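Local coordinates for ankyrin repeat and SAM domain-containing protein 3 (Homo sapiens, PDB 4NL9) that self-associates through its sterile alpha motif (SAM) domain, the part held in this chain, and may take part in vasopressin signalling in the kidney, at residues A[13-18]-A[57-62]; A[21-26]-A[48-53]; A[35-40]-A[61-66]. The protein carries 1 engineered substitution. All blocks are in the same frame, centred on the assembly; numbering follows the deposited sequence.

Contact 1 (A[13-18]-A[57-62])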
# COMPACT_ATOMS: atom_id res chain seq x y z
N ALA A 13 -10.73 0.25 -13.93
CA ALA A 13 -9.58 -0.45 -14.49
C ALA A 13 -8.33 -0.28 -13.63
O ALA A 13 -7.59 -1.23 -13.38
CB ALA A 13 -9.32 -0.01 -15.92
N LEU A 14 -8.10 0.94 -13.15
CA LEU A 14 -6.95 1.20 -12.29
C LEU A 14 -7.08 0.41 -11.00
O LEU A 14 -6.14 -0.27 -10.60
CB LEU A 14 -6.80 2.71 -12.01
CG LEU A 14 -5.56 3.16 -11.23
CD1 LEU A 14 -5.19 4.59 -11.58
CD2 LEU A 14 -5.79 3.06 -9.72
N LEU A 15 -8.23 0.52 -10.33
CA LEU A 15 -8.43 -0.15 -9.06
C LEU A 15 -8.33 -1.67 -9.20
O LEU A 15 -7.82 -2.35 -8.30
CB LEU A 15 -9.79 0.26 -8.45
CG LEU A 15 -9.89 1.74 -8.06
CD1 LEU A 15 -11.24 2.06 -7.45
CD2 LEU A 15 -8.77 2.13 -7.10
N GLU A 16 -8.80 -2.20 -10.32
CA GLU A 16 -8.71 -3.64 -10.57
C GLU A 16 -7.24 -4.07 -10.61
O GLU A 16 -6.87 -5.09 -10.03
CB GLU A 16 -9.40 -4.02 -11.88
CG GLU A 16 -9.28 -5.50 -12.21
CD GLU A 16 -10.07 -5.89 -13.44
OE1 GLU A 16 -10.35 -5.01 -14.29
OE2 GLU A 16 -10.43 -7.09 -13.56
N GLN A 17 -6.43 -3.26 -11.27
CA GLN A 17 -5.01 -3.55 -11.43
C GLN A 17 -4.30 -3.63 -10.08
O GLN A 17 -3.42 -4.46 -9.89
CB GLN A 17 -4.36 -2.50 -12.34
CG GLN A 17 -3.05 -2.94 -12.97
CD GLN A 17 -2.58 -1.98 -14.06
OE1 GLN A 17 -3.31 -1.08 -14.47
NE2 GLN A 17 -1.34 -2.17 -14.52
N ILE A 18 -4.69 -2.77 -9.14
CA ILE A 18 -4.05 -2.75 -7.83
C ILE A 18 -4.84 -3.50 -6.73
O ILE A 18 -4.54 -3.36 -5.54
CB ILE A 18 -3.71 -1.31 -7.39
CG1 ILE A 18 -4.97 -0.45 -7.29
CG2 ILE A 18 -2.74 -0.68 -8.37
CD1 ILE A 18 -4.69 0.94 -6.72
N ARG A 57 -1.43 3.08 0.09
CA ARG A 57 -0.10 3.07 -0.52
C ARG A 57 -0.15 2.56 -1.97
O ARG A 57 0.52 3.11 -2.85
CB ARG A 57 0.87 2.23 0.32
CG ARG A 57 2.24 1.97 -0.31
CD ARG A 57 2.99 3.25 -0.69
NE ARG A 57 3.13 4.18 0.42
CZ ARG A 57 4.11 4.16 1.32
NH1 ARG A 57 4.14 5.08 2.28
NH2 ARG A 57 5.05 3.22 1.28
N LYS A 58 -0.96 1.54 -2.24
CA LYS A 58 -1.07 1.06 -3.61
C LYS A 58 -1.68 2.14 -4.49
O LYS A 58 -1.30 2.28 -5.66
CB LYS A 58 -1.86 -0.23 -3.68
CG LYS A 58 -1.10 -1.39 -3.03
CD LYS A 58 -1.69 -2.73 -3.38
CE LYS A 58 -3.05 -2.90 -2.75
NZ LYS A 58 -3.60 -4.28 -2.93
N MET A 59 -2.58 2.92 -3.92
CA MET A 59 -3.19 4.02 -4.67
C MET A 59 -2.22 5.17 -4.92
O MET A 59 -2.16 5.69 -6.03
CB MET A 59 -4.45 4.52 -4.00
CG MET A 59 -5.60 3.53 -4.07
SD MET A 59 -6.99 4.12 -3.08
CE MET A 59 -7.96 2.62 -2.91
N THR A 60 -1.47 5.58 -3.90
CA THR A 60 -0.50 6.65 -4.14
C THR A 60 0.58 6.21 -5.13
O THR A 60 1.04 7.00 -5.96
CB THR A 60 0.12 7.22 -2.84
OG1 THR A 60 0.79 6.18 -2.13
CG2 THR A 60 -0.94 7.85 -1.95
N SER A 61 0.97 4.93 -5.07
CA SER A 61 1.89 4.37 -6.06
C SER A 61 1.32 4.43 -7.48
O SER A 61 2.02 4.82 -8.42
CB SER A 61 2.24 2.94 -5.71
OG SER A 61 3.01 2.91 -4.51
N ALA A 62 0.05 4.06 -7.63
CA ALA A 62 -0.60 4.08 -8.94
C ALA A 62 -0.71 5.49 -9.48
O ALA A 62 -0.52 5.73 -10.67
CB ALA A 62 -1.98 3.44 -8.84
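Ile-18 and Met-59 cross at about a right angle where the end of helix 11-17 meets the middle of helix 53-65, and the rest of the contact is arranged round them. The isoleucine puts CG1 in the crowded position between its backbone N and carbonyl carbon (chi1 61°). From there the branch reaches tip first across the gap, so that Ile-18 CD1 meets the flank of the extended methionine at Met-59 CG, 3.8 Å away. Its other branch, CG2, turns to Ala-62 CB at 4.2 Å. The small alanine also takes a methyl from one turn earlier, Leu-14 CD2, at 3.9 Å. Leu-15 does less, reaching Met-59 CE with CD2 at 4.3 Å.

Beside this apolar patch Lys-58 bends at chi3 (-68°) and brings NZ back to Ile-18 O, a hydrogen bond of 2.9 Å in the carbonyl plane with a C=O...N angle of 155°. Ile-18 is the first residue beyond the helix, so the ammonium probably offsets the partial negative charge gathered at this end. An alanine in place of Lys-58 would remove the donor to Ile-18 O and would probably leave the helix end less firmly held. Outside the two segments, Lys-58 NZ also makes a salt bridge to an acidic side chain of another protein's chain in the assembly.

Inward, the contact runs into the centre of the domain: Leu-14 lies on Leu-34 and Phe-37 of helix 34-37, Leu-15 on Leu-24 and Phe-27 of helix 24-29, and Met-59 reaches Leu-45 of helix 42-48.

Contact 2 (A[21-26]-A[48-53])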
# COMPACT_ATOMS: atom_id res chain seq x y z
N LEU A 21 -10.69 -2.85 -5.92
CA LEU A 21 -12.07 -2.63 -6.36
C LEU A 21 -13.06 -2.52 -5.21
O LEU A 21 -14.17 -2.00 -5.38
CB LEU A 21 -12.52 -3.68 -7.38
CG LEU A 21 -12.10 -3.38 -8.82
CD1 LEU A 21 -12.41 -4.59 -9.69
CD2 LEU A 21 -12.78 -2.12 -9.40
N LYS A 22 -12.67 -2.99 -4.02
CA LYS A 22 -13.53 -2.82 -2.85
C LYS A 22 -13.77 -1.34 -2.52
O LYS A 22 -14.68 -1.02 -1.76
CB LYS A 22 -12.95 -3.56 -1.63
CG LYS A 22 -11.64 -2.98 -1.15
CD LYS A 22 -11.04 -3.80 -0.02
CE LYS A 22 -11.72 -3.51 1.31
NZ LYS A 22 -10.97 -4.11 2.46
N TYR A 23 -12.96 -0.44 -3.09
CA TYR A 23 -13.13 1.00 -2.85
C TYR A 23 -13.79 1.77 -3.99
O TYR A 23 -13.99 2.98 -3.90
CB TYR A 23 -11.79 1.65 -2.47
CG TYR A 23 -11.23 1.08 -1.20
CD1 TYR A 23 -11.81 1.38 0.03
CD2 TYR A 23 -10.16 0.20 -1.23
CE1 TYR A 23 -11.32 0.83 1.20
CE2 TYR A 23 -9.65 -0.34 -0.07
CZ TYR A 23 -10.24 -0.02 1.14
OH TYR A 23 -9.73 -0.59 2.28
N LEU A 24 -14.15 1.06 -5.06
CA LEU A 24 -14.68 1.76 -6.24
C LEU A 24 -15.95 2.55 -5.92
O LEU A 24 -16.09 3.70 -6.32
CB LEU A 24 -14.94 0.78 -7.38
CG LEU A 24 -15.60 1.37 -8.64
CD1 LEU A 24 -14.70 2.41 -9.32
CD2 LEU A 24 -15.99 0.28 -9.63
N GLN A 25 -16.88 1.95 -5.19
CA GLN A 25 -18.15 2.63 -4.94
C GLN A 25 -17.98 3.84 -4.01
O GLN A 25 -18.74 4.80 -4.11
CB GLN A 25 -19.22 1.66 -4.43
CG GLN A 25 -19.55 0.58 -5.46
CD GLN A 25 -20.94 -0.03 -5.27
OE1 GLN A 25 -21.34 -0.38 -4.16
NE2 GLN A 25 -21.67 -0.17 -6.37
N VAL A 26 -16.98 3.80 -3.13
CA VAL A 26 -16.68 4.98 -2.32
C VAL A 26 -16.29 6.15 -3.22
O VAL A 26 -16.78 7.27 -3.05
CB VAL A 26 -15.59 4.69 -1.28
CG1 VAL A 26 -15.10 5.97 -0.67
CG2 VAL A 26 -16.12 3.77 -0.20
N ILE A 48 -11.35 10.62 2.04
CA ILE A 48 -12.45 9.94 1.32
C ILE A 48 -12.85 8.62 2.01
O ILE A 48 -13.98 8.14 1.86
CB ILE A 48 -12.04 9.71 -0.16
CG1 ILE A 48 -12.02 11.03 -0.93
CG2 ILE A 48 -12.98 8.74 -0.88
CD1 ILE A 48 -11.32 10.94 -2.28
N GLY A 49 -11.92 8.04 2.78
CA GLY A 49 -12.21 6.80 3.48
C GLY A 49 -11.23 5.68 3.20
O GLY A 49 -11.47 4.53 3.59
N ILE A 50 -10.13 5.98 2.52
CA ILE A 50 -9.09 4.96 2.32
C ILE A 50 -8.17 5.06 3.53
O ILE A 50 -7.12 5.69 3.47
CB ILE A 50 -8.30 5.15 1.00
CG1 ILE A 50 -9.23 5.50 -0.18
CG2 ILE A 50 -7.51 3.89 0.67
CD1 ILE A 50 -10.40 4.55 -0.38
N THR A 51 -8.60 4.45 4.63
CA THR A 51 -7.94 4.68 5.92
C THR A 51 -6.84 3.69 6.24
O THR A 51 -6.02 3.96 7.12
CB THR A 51 -8.94 4.70 7.09
OG1 THR A 51 -9.43 3.38 7.34
CG2 THR A 51 -10.10 5.63 6.79
N LEU A 52 -6.79 2.57 5.52
CA LEU A 52 -5.78 1.55 5.80
C LEU A 52 -4.50 1.76 5.01
O LEU A 52 -4.52 2.24 3.86
CB LEU A 52 -6.34 0.17 5.54
CG LEU A 52 -7.66 -0.14 6.25
CD1 LEU A 52 -8.15 -1.52 5.87
CD2 LEU A 52 -7.48 -0.03 7.77
N PHE A 53 -3.36 1.42 5.61
CA PHE A 53 -2.08 1.76 5.00
C PHE A 53 -1.88 1.12 3.62
O PHE A 53 -1.41 1.77 2.68
CB PHE A 53 -0.93 1.35 5.92
CG PHE A 53 0.38 1.97 5.53
CD1 PHE A 53 1.12 1.45 4.48
CD2 PHE A 53 0.85 3.09 6.19
CE1 PHE A 53 2.32 2.06 4.09
CE2 PHE A 53 2.04 3.68 5.81
CZ PHE A 53 2.77 3.16 4.76
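The backbone of 21-26 passes from a 3-10 turn at 21-23 into the helix that starts at Leu-24, whereas 48-53 runs from the last residue of one helix to the first of the next through irregular chain. Helix 42-48 ends in a Schellman motif at Gly-49; at its backbone angles (phi 125°) a side chain would collide with Ile-48 O. Ile-50 then centres an inverse gamma turn, and Leu-52 is the N-cap of helix 53-65. The nearest CA pairs are Val-26 with Ile-48 (7.5 Å) and Tyr-23 with Ile-50 (7.7 Å).

In the five-helix SAM fold this is the short link into the long C-terminal helix, packed here against the start of helix 24-29. The start of helix 53-65 contributes to the end-helix surface of SAM domains that associate, and a hydrogen bond from Phe-53 N to a chain of another protein is consistent with this; Lys-22, nearby, makes a salt bridge to that chain.

The gap is bridged mainly by side chains. Ile-50 CD1 comes obliquely to the Tyr-23 ring, closest to Tyr-23 CD1 at 3.5 Å, while Lys-22 CG lies 3.4 Å above one face, displaced toward the ring's periphery. Leu-52 CD1 stands 4.0 Å from Tyr-23 OH. Val-26 CG1 presses on Ile-48 CG2 at 3.5 Å, tight for two methyls, and also rests against Ile-48 O.

Contact 3 (A[35-40]-A[61-66]). Engineered in segment 35-40: Glu-36 (natural residue Ile).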
# COMPACT_ATOMS: atom_id res chain seq x y z
N ARG A 35 -9.75 10.78 -13.88
CA ARG A 35 -9.05 12.06 -13.96
C ARG A 35 -8.88 12.71 -12.58
O ARG A 35 -7.78 13.14 -12.22
CB ARG A 35 -9.79 12.99 -14.91
CG ARG A 35 -9.09 14.31 -15.14
CD ARG A 35 -9.72 15.02 -16.33
NE ARG A 35 -9.58 16.47 -16.24
CZ ARG A 35 -10.48 17.27 -15.67
NH1 ARG A 35 -11.58 16.76 -15.13
NH2 ARG A 35 -10.27 18.58 -15.64
N GLU A 36 -9.96 12.77 -11.81
CA GLU A 36 -9.87 13.35 -10.47
C GLU A 36 -9.02 12.49 -9.56
O GLU A 36 -8.25 13.01 -8.76
CB GLU A 36 -11.25 13.58 -9.85
CG GLU A 36 -11.17 14.20 -8.46
CD GLU A 36 -12.52 14.56 -7.87
OE1 GLU A 36 -13.55 14.23 -8.48
OE2 GLU A 36 -12.53 15.19 -6.79
N PHE A 37 -9.15 11.17 -9.67
CA PHE A 37 -8.36 10.27 -8.83
C PHE A 37 -6.86 10.54 -8.99
O PHE A 37 -6.10 10.54 -8.02
CB PHE A 37 -8.70 8.81 -9.18
CG PHE A 37 -7.87 7.79 -8.44
CD1 PHE A 37 -8.24 7.37 -7.17
CD2 PHE A 37 -6.72 7.26 -9.01
CE1 PHE A 37 -7.48 6.43 -6.48
CE2 PHE A 37 -5.95 6.31 -8.33
CZ PHE A 37 -6.34 5.90 -7.07
N LEU A 38 -6.43 10.79 -10.23
CA LEU A 38 -5.02 11.00 -10.52
C LEU A 38 -4.49 12.34 -10.02
O LEU A 38 -3.28 12.58 -10.08
CB LEU A 38 -4.74 10.82 -12.02
CG LEU A 38 -4.94 9.40 -12.55
CD1 LEU A 38 -4.84 9.37 -14.07
CD2 LEU A 38 -3.95 8.40 -11.93
N THR A 39 -5.38 13.19 -9.52
CA THR A 39 -4.98 14.44 -8.87
C THR A 39 -4.93 14.36 -7.34
O THR A 39 -4.53 15.33 -6.69
CB THR A 39 -5.92 15.62 -9.23
OG1 THR A 39 -7.16 15.49 -8.53
CG2 THR A 39 -6.16 15.70 -10.73
N LEU A 40 -5.34 13.24 -6.76
CA LEU A 40 -5.48 13.17 -5.30
C LEU A 40 -4.15 12.99 -4.61
O LEU A 40 -3.27 12.32 -5.13
CB LEU A 40 -6.40 12.02 -4.89
CG LEU A 40 -7.82 12.13 -5.44
CD1 LEU A 40 -8.61 10.90 -5.03
CD2 LEU A 40 -8.50 13.40 -4.94
N SER A 61 0.97 4.93 -5.07
CA SER A 61 1.89 4.37 -6.06
C SER A 61 1.32 4.43 -7.48
O SER A 61 2.02 4.82 -8.42
CB SER A 61 2.24 2.94 -5.71
OG SER A 61 3.01 2.91 -4.51
N ALA A 62 0.05 4.06 -7.63
CA ALA A 62 -0.60 4.08 -8.94
C ALA A 62 -0.71 5.49 -9.48
O ALA A 62 -0.52 5.73 -10.67
CB ALA A 62 -1.98 3.44 -8.84
N ILE A 63 -1.02 6.43 -8.59
CA ILE A 63 -1.16 7.83 -8.99
C ILE A 63 0.17 8.37 -9.51
O ILE A 63 0.23 9.02 -10.56
CB ILE A 63 -1.71 8.68 -7.83
CG1 ILE A 63 -3.20 8.39 -7.62
CG2 ILE A 63 -1.49 10.16 -8.10
CD1 ILE A 63 -3.73 8.85 -6.27
N ALA A 64 1.25 8.06 -8.79
CA ALA A 64 2.58 8.45 -9.23
C ALA A 64 2.95 7.76 -10.55
O ALA A 64 3.60 8.35 -11.41
CB ALA A 64 3.59 8.11 -8.16
N ARG A 65 2.50 6.52 -10.70
CA ARG A 65 2.80 5.73 -11.89
C ARG A 65 2.13 6.30 -13.14
O ARG A 65 2.72 6.31 -14.23
CB ARG A 65 2.40 4.27 -11.67
CG ARG A 65 2.62 3.35 -12.87
CD ARG A 65 2.72 1.89 -12.44
NE ARG A 65 1.66 1.49 -11.52
CZ ARG A 65 1.84 1.29 -10.21
NH1 ARG A 65 3.04 1.44 -9.67
NH2 ARG A 65 0.81 0.93 -9.45
N TRP A 66 0.89 6.78 -12.98
CA TRP A 66 0.11 7.27 -14.11
C TRP A 66 -0.10 8.78 -14.04
O TRP A 66 -0.86 9.34 -14.83
CB TRP A 66 -1.24 6.55 -14.18
CG TRP A 66 -1.13 5.05 -14.24
CD1 TRP A 66 -1.52 4.16 -13.28
CD2 TRP A 66 -0.57 4.27 -15.31
NE1 TRP A 66 -1.25 2.87 -13.69
CE2 TRP A 66 -0.67 2.92 -14.92
CE3 TRP A 66 -0.01 4.58 -16.55
CZ2 TRP A 66 -0.22 1.88 -15.74
CZ3 TRP A 66 0.44 3.55 -17.35
CH2 TRP A 66 0.33 2.22 -16.95
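One face of the Phe-37 ring carries Ile-63 CD1, a CH-pi contact with the methyl 4.2 Å from the ring centroid and 21° off the normal, displaced toward the ring's periphery. Ile-63 CG1 approaches Phe-37 CE2 at 3.5 Å, the two side chains crossing obliquely. Phe-37 also packs edge-to-face with Phe-27. On the Trp-66 indole, Arg-65 CG, from the same segment, lies over one face, toward its periphery.

Ile-63 does most of the work from the side of helix 53-65. Its CG1 lies anti to the carbonyl carbon (chi1 -74°), which carries CD1 into the bend of segment 35-40: CD1 is 3.4 Å from Phe-37 O and 3.7 Å from Leu-40 O. CG2, on the other branch, rests 3.6 Å from Leu-38 O. The isoleucine thus fits against a row of backbone carbonyls presented by the type I turn from Phe-37 to Leu-40. Leu-38 flanks it, placing CD2 4.0 Å from Trp-66 CB; the tryptophan starts toward the turn but its ring leads away, at the exposed end of the modelled chain.

The turn is closed by Leu-40 N donating to Phe-37 O at 3.1 Å. Just before it, Glu-36 O is gripped twice, by Thr-39 N and by Thr-39 OG1 at 2.7 Å, the hydroxyl on a lone pair in the carbonyl plane; Glu-36 itself is an engineered residue, isoleucine in the natural protein, and its side chain takes no part.

Behind the contact, Leu-14 of helix 11-17 touches Leu-38, while Leu-45 of helix 42-48 touches Phe-37 and Leu-40. Packing of helix 34-37 and the turn after it against the long C-terminal helix 53-65 is part of the five-helix SAM bundle.

Overall arrangement
Within this single SAM domain, contact 1 is the buried one and contacts 2 and 3 lie nearer the surface, on opposite sides of the chain's centre. Contacts 1 and 3 share helix 53-65, with Ser-61 and Ala-62 in both, and contact 2 involves the connection leading into it. Their apolar residues merge: Met-59 of contact 1 touches Tyr-23 and Ile-50 of contact 2 as well as Phe-37 of contact 3, and Ile-48 meets Leu-40 between contacts 2 and 3. The chemistry differs with place. Contact 1 adds a lysine-to-carbonyl bond to its aliphatic packing, whereas the other two join their segments through aromatic rings and methyl groups, with backbone carbonyls also lining the isoleucine in contact 3.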